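Local coordinates for protein flap endonuclease 1 (Desulfurococcus amylolyticus, PDB 3ORY) that probably cleaves branched DNA as a structure-specific nuclease, cutting off the 5' flaps that arise during DNA replication and repair, at residues A45-I53 / I68-R78; E99-R107 / L247-G255. All coordinates share one frame; numbering follows the deposited sequence.

Contact 1: residues A45-I53 / I68-R78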
loop_
_atom_site.group_PDB
_atom_site.type_symbol
_atom_site.label_atom_id
_atom_site.label_comp_id
_atom_site.label_asym_id
_atom_site.label_seq_id
_atom_site.Cartn_x
_atom_site.Cartn_y
_atom_site.Cartn_z
ATOM N N ALA A 45 0.858 2.183 2.706
ATOM C CA ALA A 45 -0.147 3.118 3.210
ATOM C C ALA A 45 0.353 4.553 3.158
ATOM O O ALA A 45 -0.371 5.438 2.729
ATOM C CB ALA A 45 -0.600 2.743 4.646
ATOM N N LEU A 46 1.591 4.787 3.587
ATOM C CA LEU A 46 2.121 6.152 3.596
ATOM C C LEU A 46 2.223 6.712 2.183
ATOM O O LEU A 46 1.950 7.886 1.964
ATOM C CB LEU A 46 3.480 6.225 4.331
ATOM C CG LEU A 46 3.428 5.860 5.823
ATOM C CD1 LEU A 46 4.819 5.926 6.481
ATOM C CD2 LEU A 46 2.448 6.737 6.582
ATOM N N TYR A 47 2.606 5.866 1.227
ATOM C CA TYR A 47 2.610 6.245 -0.181
ATOM C C TYR A 47 1.213 6.582 -0.706
ATOM O O TYR A 47 1.050 7.543 -1.478
ATOM C CB TYR A 47 3.289 5.164 -1.045
ATOM C CG TYR A 47 4.783 5.394 -1.174
ATOM C CD1 TYR A 47 5.273 6.586 -1.728
ATOM C CD2 TYR A 47 5.702 4.454 -0.720
ATOM C CE1 TYR A 47 6.632 6.821 -1.846
ATOM C CE2 TYR A 47 7.092 4.688 -0.826
ATOM C CZ TYR A 47 7.533 5.868 -1.393
ATOM O OH TYR A 47 8.876 6.127 -1.507
ATOM N N GLN A 48 0.210 5.802 -0.291
ATOM C CA GLN A 48 -1.179 6.096 -0.682
ATOM C C GLN A 48 -1.623 7.470 -0.181
ATOM O O GLN A 48 -2.210 8.251 -0.943
ATOM C CB GLN A 48 -2.160 5.025 -0.201
ATOM C CG GLN A 48 -1.908 3.623 -0.738
ATOM C CD GLN A 48 -1.563 3.585 -2.223
ATOM O OE1 GLN A 48 -2.195 4.253 -3.055
ATOM N NE2 GLN A 48 -0.569 2.773 -2.566
ATOM N N PHE A 49 -1.318 7.760 1.085
ATOM C CA PHE A 49 -1.664 9.052 1.691
ATOM C C PHE A 49 -0.929 10.212 1.013
ATOM O O PHE A 49 -1.505 11.290 0.786
ATOM C CB PHE A 49 -1.358 9.039 3.189
ATOM C CG PHE A 49 -2.068 7.946 3.950
ATOM C CD1 PHE A 49 -3.367 7.569 3.617
ATOM C CD2 PHE A 49 -1.440 7.316 5.029
ATOM C CE1 PHE A 49 -4.034 6.553 4.321
ATOM C CE2 PHE A 49 -2.098 6.307 5.749
ATOM C CZ PHE A 49 -3.398 5.927 5.398
ATOM N N LEU A 50 0.340 9.988 0.684
ATOM C CA LEU A 50 1.131 10.990 -0.021
ATOM C C LEU A 50 0.509 11.371 -1.363
ATOM O O LEU A 50 0.510 12.546 -1.737
ATOM C CB LEU A 50 2.583 10.520 -0.209
ATOM C CG LEU A 50 3.493 10.569 1.016
ATOM C CD1 LEU A 50 4.843 9.881 0.729
ATOM C CD2 LEU A 50 3.718 12.011 1.478
ATOM N N ALA A 51 -0.045 10.384 -2.063
ATOM C CA ALA A 51 -0.651 10.605 -3.369
ATOM C C ALA A 51 -2.102 11.101 -3.292
ATOM O O ALA A 51 -2.535 11.900 -4.128
ATOM C CB ALA A 51 -0.577 9.317 -4.209
ATOM N N ALA A 52 -2.856 10.624 -2.304
ATOM C CA ALA A 52 -4.311 10.863 -2.277
ATOM C C ALA A 52 -4.728 12.111 -1.492
ATOM O O ALA A 52 -5.778 12.703 -1.766
ATOM C CB ALA A 52 -5.051 9.627 -1.750
ATOM N N ILE A 53 -3.919 12.503 -0.515
ATOM C CA ILE A 53 -4.268 13.632 0.332
ATOM C C ILE A 53 -3.538 14.895 -0.124
ATOM O O ILE A 53 -2.325 15.021 0.027
ATOM C CB ILE A 53 -4.072 13.289 1.823
ATOM C CG1 ILE A 53 -5.005 12.117 2.173
ATOM C CG2 ILE A 53 -4.386 14.492 2.711
ATOM C CD1 ILE A 53 -4.566 11.327 3.330
ATOM N N ILE A 68 6.157 18.465 3.975
ATOM C CA ILE A 68 4.982 17.683 3.560
ATOM C C ILE A 68 4.346 16.989 4.770
ATOM O O ILE A 68 5.045 16.427 5.602
ATOM C CB ILE A 68 5.329 16.676 2.430
ATOM C CG1 ILE A 68 5.789 17.440 1.179
ATOM C CG2 ILE A 68 4.123 15.752 2.098
ATOM C CD1 ILE A 68 6.339 16.552 0.037
ATOM N N THR A 69 3.019 17.073 4.888
ATOM C CA THR A 69 2.323 16.455 6.022
ATOM C C THR A 69 1.222 15.494 5.584
ATOM O O THR A 69 0.549 14.904 6.427
ATOM C CB THR A 69 1.712 17.511 6.962
ATOM O OG1 THR A 69 0.882 18.369 6.190
ATOM C CG2 THR A 69 2.800 18.341 7.649
ATOM N N SER A 70 1.067 15.321 4.269
ATOM C CA SER A 70 0.023 14.459 3.688
ATOM C C SER A 70 -0.024 13.054 4.298
ATOM O O SER A 70 -1.103 12.500 4.521
ATOM C CB SER A 70 0.182 14.359 2.163
ATOM O OG SER A 70 -0.136 15.596 1.533
ATOM N N HIS A 71 1.149 12.496 4.574
ATOM C CA HIS A 71 1.273 11.131 5.088
ATOM C C HIS A 71 0.735 11.024 6.513
ATOM O O HIS A 71 0.112 10.022 6.871
ATOM C CB HIS A 71 2.741 10.684 5.045
ATOM C CG HIS A 71 3.662 11.570 5.815
ATOM N ND1 HIS A 71 3.790 12.916 5.553
ATOM C CD2 HIS A 71 4.499 11.305 6.844
ATOM C CE1 HIS A 71 4.663 13.445 6.392
ATOM N NE2 HIS A 71 5.113 12.485 7.179
ATOM N N LEU A 72 0.967 12.066 7.308
ATOM C CA LEU A 72 0.479 12.116 8.685
ATOM C C LEU A 72 -1.019 12.368 8.748
ATOM O O LEU A 72 -1.695 11.827 9.615
ATOM C CB LEU A 72 1.210 13.200 9.495
ATOM C CG LEU A 72 2.711 13.009 9.661
ATOM C CD1 LEU A 72 3.343 14.207 10.351
ATOM C CD2 LEU A 72 3.045 11.704 10.405
ATOM N N SER A 73 -1.523 13.199 7.838
ATOM C CA SER A 73 -2.946 13.485 7.759
ATOM C C SER A 73 -3.734 12.226 7.403
ATOM O O SER A 73 -4.703 11.869 8.081
ATOM C CB SER A 73 -3.211 14.578 6.729
ATOM O OG SER A 73 -4.559 14.966 6.771
ATOM N N GLY A 74 -3.304 11.552 6.343
ATOM C CA GLY A 74 -3.861 10.250 5.982
ATOM C C GLY A 74 -3.791 9.237 7.102
ATOM O O GLY A 74 -4.799 8.602 7.442
ATOM N N LEU A 75 -2.610 9.088 7.696
ATOM C CA LEU A 75 -2.444 8.104 8.740
ATOM C C LEU A 75 -3.384 8.375 9.925
ATOM O O LEU A 75 -3.978 7.454 10.472
ATOM C CB LEU A 75 -0.992 8.047 9.204
ATOM C CG LEU A 75 -0.573 6.865 10.081
ATOM C CD1 LEU A 75 -0.725 5.541 9.351
ATOM C CD2 LEU A 75 0.871 7.046 10.505
ATOM N N PHE A 76 -3.500 9.637 10.314
ATOM C CA PHE A 76 -4.392 10.021 11.400
ATOM C C PHE A 76 -5.861 9.740 11.071
ATOM O O PHE A 76 -6.508 8.924 11.729
ATOM C CB PHE A 76 -4.177 11.498 11.745
ATOM C CG PHE A 76 -5.035 12.002 12.883
ATOM C CD1 PHE A 76 -4.904 11.474 14.171
ATOM C CD2 PHE A 76 -5.950 13.036 12.671
ATOM C CE1 PHE A 76 -5.697 11.964 15.227
ATOM C CE2 PHE A 76 -6.740 13.530 13.720
ATOM C CZ PHE A 76 -6.608 12.995 14.996
ATOM N N TYR A 77 -6.370 10.397 10.039
ATOM C CA TYR A 77 -7.798 10.346 9.739
ATOM C C TYR A 77 -8.279 8.984 9.246
ATOM O O TYR A 77 -9.365 8.548 9.618
ATOM C CB TYR A 77 -8.201 11.470 8.775
ATOM C CG TYR A 77 -8.122 12.838 9.423
ATOM C CD1 TYR A 77 -9.014 13.201 10.446
ATOM C CD2 TYR A 77 -7.166 13.774 9.021
ATOM C CE1 TYR A 77 -8.947 14.461 11.053
ATOM C CE2 TYR A 77 -7.098 15.043 9.622
ATOM C CZ TYR A 77 -7.986 15.370 10.636
ATOM O OH TYR A 77 -7.917 16.609 11.233
ATOM N N ARG A 78 -7.469 8.314 8.425
ATOM C CA ARG A 78 -7.840 6.995 7.916
ATOM C C ARG A 78 -7.826 5.944 9.020
ATOM O O ARG A 78 -8.714 5.090 9.070
ATOM C CB ARG A 78 -6.931 6.571 6.759
ATOM C CG ARG A 78 -7.165 5.151 6.234
ATOM C CD ARG A 78 -8.575 4.977 5.657
ATOM N NE ARG A 78 -8.890 5.981 4.637
ATOM C CZ ARG A 78 -9.834 5.833 3.710
ATOM N NH1 ARG A 78 -10.548 4.718 3.657
ATOM N NH2 ARG A 78 -10.053 6.793 2.824
#
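Phe49 and Leu75 meet through different first torsions. Phe49 CG is anti to its own carbonyl carbon (chi1 -57°), which brings the ring down onto the backbone of helix 70-84 at Gly74. Leu75 has CG anti to the backbone N (chi1 -167°), and its CD1 comes within 3.9 Å of Phe49 CE2. One face of the ring rests on the peptide between Gly74 and Leu75. Gly74 CA makes a CH-pi contact, 3.7 Å from the centroid of the Phe49 ring. The peptide nitrogen Leu75 N lies over the same face, toward the rim, 3.4 Å from Phe49 CD2. Gly74 has no side chain at this point, and the ring can lie directly on the main chain. The aliphatic start of Arg78 also touches the ring, with CB 3.8 Å from Phe49 CE1. Its guanidinium turns elsewhere and bonds to Ser205 O.

The side chains of Leu50 and His71 run next to each other in the same direction. Leu50 CD2 touches His71 CB and is 3.8 Å from Ile68 CG2. Leu46 CD2 meets Leu75 CD2 at 4.2 Å. At the other end Ser70 OG donates to Ile53 O, 2.7 Å away, just where the first helix ends. The same hydroxyl oxygen bonds to Leu61 N, so Ser70 ties the helix start to the connecting loop.

The axes of segments 45-52 and 70-78 make an angle of 111° and are 7.6 Å apart at closest approach. This is buried helix-helix packing within the XPG N-terminal domain, a PIN-like fold. Helix 143-156 packs on Leu46, Leu50, His71 and Leu75. Strand 88-93 of the central sheet touches Ala45, Leu46 and Leu75, while helix 330-347 covers Phe76 and Tyr77.

Contact 2: residues E99-R107 / L247-G255; sequences ELKAREIER and LGTDYNPDG
Asp250 meets the start of helix 102-125 with OD1 and the side chain of Lys101 with OD2. OD1 accepts from the backbone Arg103 N at 2.9 Å, with an N-H...O angle of 162°. It also bonds a water that accepts from Glu104 N. Two first-turn amides are thus satisfied, one directly and one through water. The negative charge of such a loop carboxylate probably suits the helix N-terminus. Lys101 NZ meets OD2 on its syn side, 2.9 Å away, in a salt bridge. The same NZ also pairs with Asp94.

Arg103 leaves the helix with CG anti to the backbone N (chi1 177°) and bends at chi2, which turns the guanidinium to the loop carbonyls. NH2 donates to Pro253 O at 2.7 Å, in the guanidinium plane. A weak bond from NH2 reaches Leu247 O at 3.1 Å. That carbonyl also accepts from a water, which takes its own bond from NH1. NE donates to Gly12 O. Gly248 O and Arg107 CD lie over opposite faces of the guanidinium. Glu106 OE1 sits well out of that plane and pairs with Arg103 by charge alone. This OE1 takes a true hydrogen bond, at 170°, from Arg107 NH1, using its syn lone pair.

Ala102 CB packs on Pro253 CG at 3.8 Å. Within the loop, Asn252 OD1 accepts from Thr249 N and OG1. Thr249 OG1 accepts from Tyr251 N, an ST turn.

The contact joins helix 102-125, at its XPG N-terminal domain end, to the turns between helices 237-247 and 261-271. Helix 290-298 backs Thr249 and Asn252, and Tyr43 of helix 42-52 touches Lys101.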
loop_
_atom_site.group_PDB
_atom_site.type_symbol
_atom_site.label_atom_id
_atom_site.label_comp_id
_atom_site.label_asym_id
_atom_site.label_seq_id
_atom_site.Cartn_x
_atom_site.Cartn_y
_atom_site.Cartn_z
ATOM N N GLU A 99 14.236 4.991 1.473
ATOM C CA GLU A 99 15.254 5.411 0.493
ATOM C C GLU A 99 16.009 4.241 -0.118
ATOM O O GLU A 99 16.671 4.404 -1.141
ATOM C CB GLU A 99 16.271 6.388 1.104
ATOM C CG GLU A 99 15.655 7.706 1.595
ATOM C CD GLU A 99 15.208 7.635 3.046
ATOM O OE1 GLU A 99 14.997 6.512 3.566
ATOM O OE2 GLU A 99 15.078 8.702 3.680
ATOM N N LEU A 100 15.919 3.064 0.499
ATOM C CA LEU A 100 16.691 1.920 0.035
ATOM C C LEU A 100 15.794 0.778 -0.431
ATOM O O LEU A 100 16.233 -0.363 -0.507
ATOM C CB LEU A 100 17.663 1.451 1.132
ATOM C CG LEU A 100 18.644 2.517 1.642
ATOM C CD1 LEU A 100 19.497 1.946 2.773
ATOM C CD2 LEU A 100 19.522 3.062 0.499
ATOM N N LYS A 101 14.539 1.100 -0.746
ATOM C CA LYS A 101 13.584 0.132 -1.273
ATOM C C LYS A 101 13.605 0.225 -2.793
ATOM O O LYS A 101 12.999 1.137 -3.374
ATOM C CB LYS A 101 12.182 0.440 -0.743
ATOM C CG LYS A 101 12.009 0.158 0.762
ATOM C CD LYS A 101 12.037 -1.346 1.007
ATOM C CE LYS A 101 10.741 -2.010 0.568
ATOM N NZ LYS A 101 10.912 -3.494 0.677
ATOM N N ALA A 102 14.292 -0.712 -3.437
ATOM C CA ALA A 102 14.599 -0.572 -4.861
ATOM C C ALA A 102 13.360 -0.572 -5.768
ATOM O O ALA A 102 13.281 0.219 -6.703
ATOM C CB ALA A 102 15.610 -1.631 -5.305
ATOM N N ARG A 103 12.393 -1.441 -5.488
ATOM C CA ARG A 103 11.194 -1.469 -6.312
ATOM C C ARG A 103 10.351 -0.192 -6.132
ATOM O O ARG A 103 9.891 0.386 -7.118
ATOM C CB ARG A 103 10.371 -2.749 -6.098
ATOM C CG ARG A 103 9.043 -2.795 -6.893
ATOM C CD ARG A 103 9.259 -2.840 -8.418
ATOM N NE ARG A 103 8.006 -3.123 -9.114
ATOM C CZ ARG A 103 7.892 -3.352 -10.421
ATOM N NH1 ARG A 103 6.694 -3.624 -10.946
ATOM N NH2 ARG A 103 8.958 -3.323 -11.202
ATOM N N GLU A 104 10.170 0.261 -4.891
ATOM C CA GLU A 104 9.400 1.489 -4.656
ATOM C C GLU A 104 10.022 2.658 -5.399
ATOM O O GLU A 104 9.313 3.505 -5.936
ATOM C CB GLU A 104 9.313 1.844 -3.165
ATOM C CG GLU A 104 8.411 0.942 -2.353
ATOM C CD GLU A 104 8.452 1.276 -0.862
ATOM O OE1 GLU A 104 9.235 2.171 -0.439
ATOM O OE2 GLU A 104 7.706 0.633 -0.111
ATOM N N ILE A 105 11.351 2.713 -5.418
ATOM C CA ILE A 105 12.043 3.832 -6.073
ATOM C C ILE A 105 11.876 3.752 -7.588
ATOM O O ILE A 105 11.659 4.770 -8.253
ATOM C CB ILE A 105 13.528 3.890 -5.679
ATOM C CG1 ILE A 105 13.658 4.332 -4.213
ATOM C CG2 ILE A 105 14.318 4.826 -6.628
ATOM C CD1 ILE A 105 14.957 3.934 -3.594
ATOM N N GLU A 106 11.983 2.538 -8.131
ATOM C CA GLU A 106 11.768 2.317 -9.557
ATOM C C GLU A 106 10.321 2.646 -9.967
ATOM O O GLU A 106 10.088 3.221 -11.045
ATOM C CB GLU A 106 12.126 0.874 -9.943
ATOM C CG GLU A 106 11.984 0.565 -11.448
ATOM C CD GLU A 106 10.567 0.184 -11.859
ATOM O OE1 GLU A 106 9.739 -0.123 -10.977
ATOM O OE2 GLU A 106 10.272 0.175 -13.075
ATOM N N ARG A 107 9.360 2.263 -9.117
ATOM C CA ARG A 107 7.948 2.562 -9.364
ATOM C C ARG A 107 7.715 4.067 -9.384
ATOM O O ARG A 107 7.081 4.586 -10.299
ATOM C CB ARG A 107 7.027 1.906 -8.321
ATOM C CG ARG A 107 6.935 0.382 -8.427
ATOM C CD ARG A 107 7.150 -0.053 -9.860
ATOM N NE ARG A 107 5.939 -0.029 -10.643
ATOM C CZ ARG A 107 5.886 -0.178 -11.961
ATOM N NH1 ARG A 107 6.994 -0.328 -12.689
ATOM N NH2 ARG A 107 4.706 -0.155 -12.558
ATOM N N LEU A 247 7.577 -9.121 -13.602
ATOM C CA LEU A 247 7.149 -7.732 -13.478
ATOM C C LEU A 247 8.195 -6.856 -12.769
ATOM O O LEU A 247 8.341 -5.666 -13.090
ATOM C CB LEU A 247 5.785 -7.658 -12.781
ATOM C CG LEU A 247 4.632 -8.376 -13.501
ATOM C CD1 LEU A 247 3.339 -8.197 -12.699
ATOM C CD2 LEU A 247 4.459 -7.849 -14.927
ATOM N N GLY A 248 8.922 -7.447 -11.826
ATOM C CA GLY A 248 9.998 -6.753 -11.137
ATOM C C GLY A 248 9.830 -6.667 -9.630
ATOM O O GLY A 248 8.795 -6.214 -9.140
ATOM N N THR A 249 10.859 -7.097 -8.895
ATOM C CA THR A 249 10.858 -7.089 -7.425
ATOM C C THR A 249 12.001 -6.212 -6.918
ATOM O O THR A 249 12.755 -5.657 -7.719
ATOM C CB THR A 249 11.055 -8.515 -6.864
ATOM O OG1 THR A 249 12.385 -8.956 -7.165
ATOM C CG2 THR A 249 10.048 -9.505 -7.494
ATOM N N ASP A 250 12.152 -6.092 -5.596
ATOM C CA ASP A 250 13.316 -5.397 -5.031
ATOM C C ASP A 250 14.635 -5.962 -5.550
ATOM O O ASP A 250 15.635 -5.247 -5.634
ATOM C CB ASP A 250 13.328 -5.504 -3.493
ATOM C CG ASP A 250 12.390 -4.523 -2.828
ATOM O OD1 ASP A 250 12.123 -3.429 -3.399
ATOM O OD2 ASP A 250 11.939 -4.833 -1.705
ATOM N N TYR A 251 14.635 -7.247 -5.903
ATOM C CA TYR A 251 15.858 -7.934 -6.337
ATOM C C TYR A 251 16.120 -7.803 -7.844
ATOM O O TYR A 251 17.152 -8.243 -8.340
ATOM C CB TYR A 251 15.801 -9.407 -5.903
ATOM C CG TYR A 251 15.576 -9.505 -4.417
ATOM C CD1 TYR A 251 16.618 -9.268 -3.524
ATOM C CD2 TYR A 251 14.305 -9.750 -3.906
ATOM C CE1 TYR A 251 16.408 -9.297 -2.142
ATOM C CE2 TYR A 251 14.081 -9.793 -2.533
ATOM C CZ TYR A 251 15.136 -9.569 -1.660
ATOM O OH TYR A 251 14.925 -9.615 -0.315
ATOM N N ASN A 252 15.160 -7.222 -8.558
ATOM C CA ASN A 252 15.266 -6.967 -10.002
ATOM C C ASN A 252 14.219 -5.907 -10.367
ATOM O O ASN A 252 13.229 -6.214 -11.011
ATOM C CB ASN A 252 15.125 -8.269 -10.837
ATOM C CG ASN A 252 13.701 -8.851 -10.840
ATOM O OD1 ASN A 252 13.043 -8.980 -9.788
ATOM N ND2 ASN A 252 13.227 -9.229 -12.038
ATOM N N PRO A 253 14.436 -4.652 -9.916
ATOM C CA PRO A 253 13.382 -3.619 -9.914
ATOM C C PRO A 253 12.776 -3.252 -11.275
ATOM O O PRO A 253 11.616 -2.824 -11.338
ATOM C CB PRO A 253 14.055 -2.391 -9.272
ATOM C CG PRO A 253 15.452 -2.755 -8.971
ATOM C CD PRO A 253 15.701 -4.192 -9.301
ATOM N N ASP A 254 13.535 -3.435 -12.350
ATOM C CA ASP A 254 13.037 -3.121 -13.690
ATOM C C ASP A 254 12.223 -4.248 -14.338
ATOM O O ASP A 254 11.567 -4.031 -15.360
ATOM C CB ASP A 254 14.193 -2.717 -14.605
ATOM C CG ASP A 254 14.904 -1.470 -14.116
ATOM O OD1 ASP A 254 14.229 -0.574 -13.565
ATOM O OD2 ASP A 254 16.138 -1.386 -14.288
ATOM N N GLY A 255 12.257 -5.436 -13.738
ATOM C CA GLY A 255 11.643 -6.620 -14.342
ATOM C C GLY A 255 12.217 -6.920 -15.719
ATOM O O GLY A 255 13.401 -6.681 -15.980
HETATM O O HOH W 1 6.287 -3.840 -14.033
HETATM O O HOH W 2 10.306 -1.721 -2.698
#

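In the fold
Contact 1 is a buried core joint between two successive helices, and contact 2 is a partly buried one between parts far apart in sequence. Their chemistry follows. Contact 1 relies on an aromatic ring, leucines and a bare glycine backbone, with one hydroxyl bond at the edge. Contact 2 relies on charged groups, carbonyls and bound waters, with little apolar packing. Their centres lie about 22 Å apart, yet the two touch where Tyr47 CE2 packs on Glu104 OE1 at 3.3 Å. Helix 42-52 therefore links them: one side packs on helix 70-84, and Tyr47 reaches helix 102-125. A phosphate ion, probably from the crystallisation liquor, lies by Glu104.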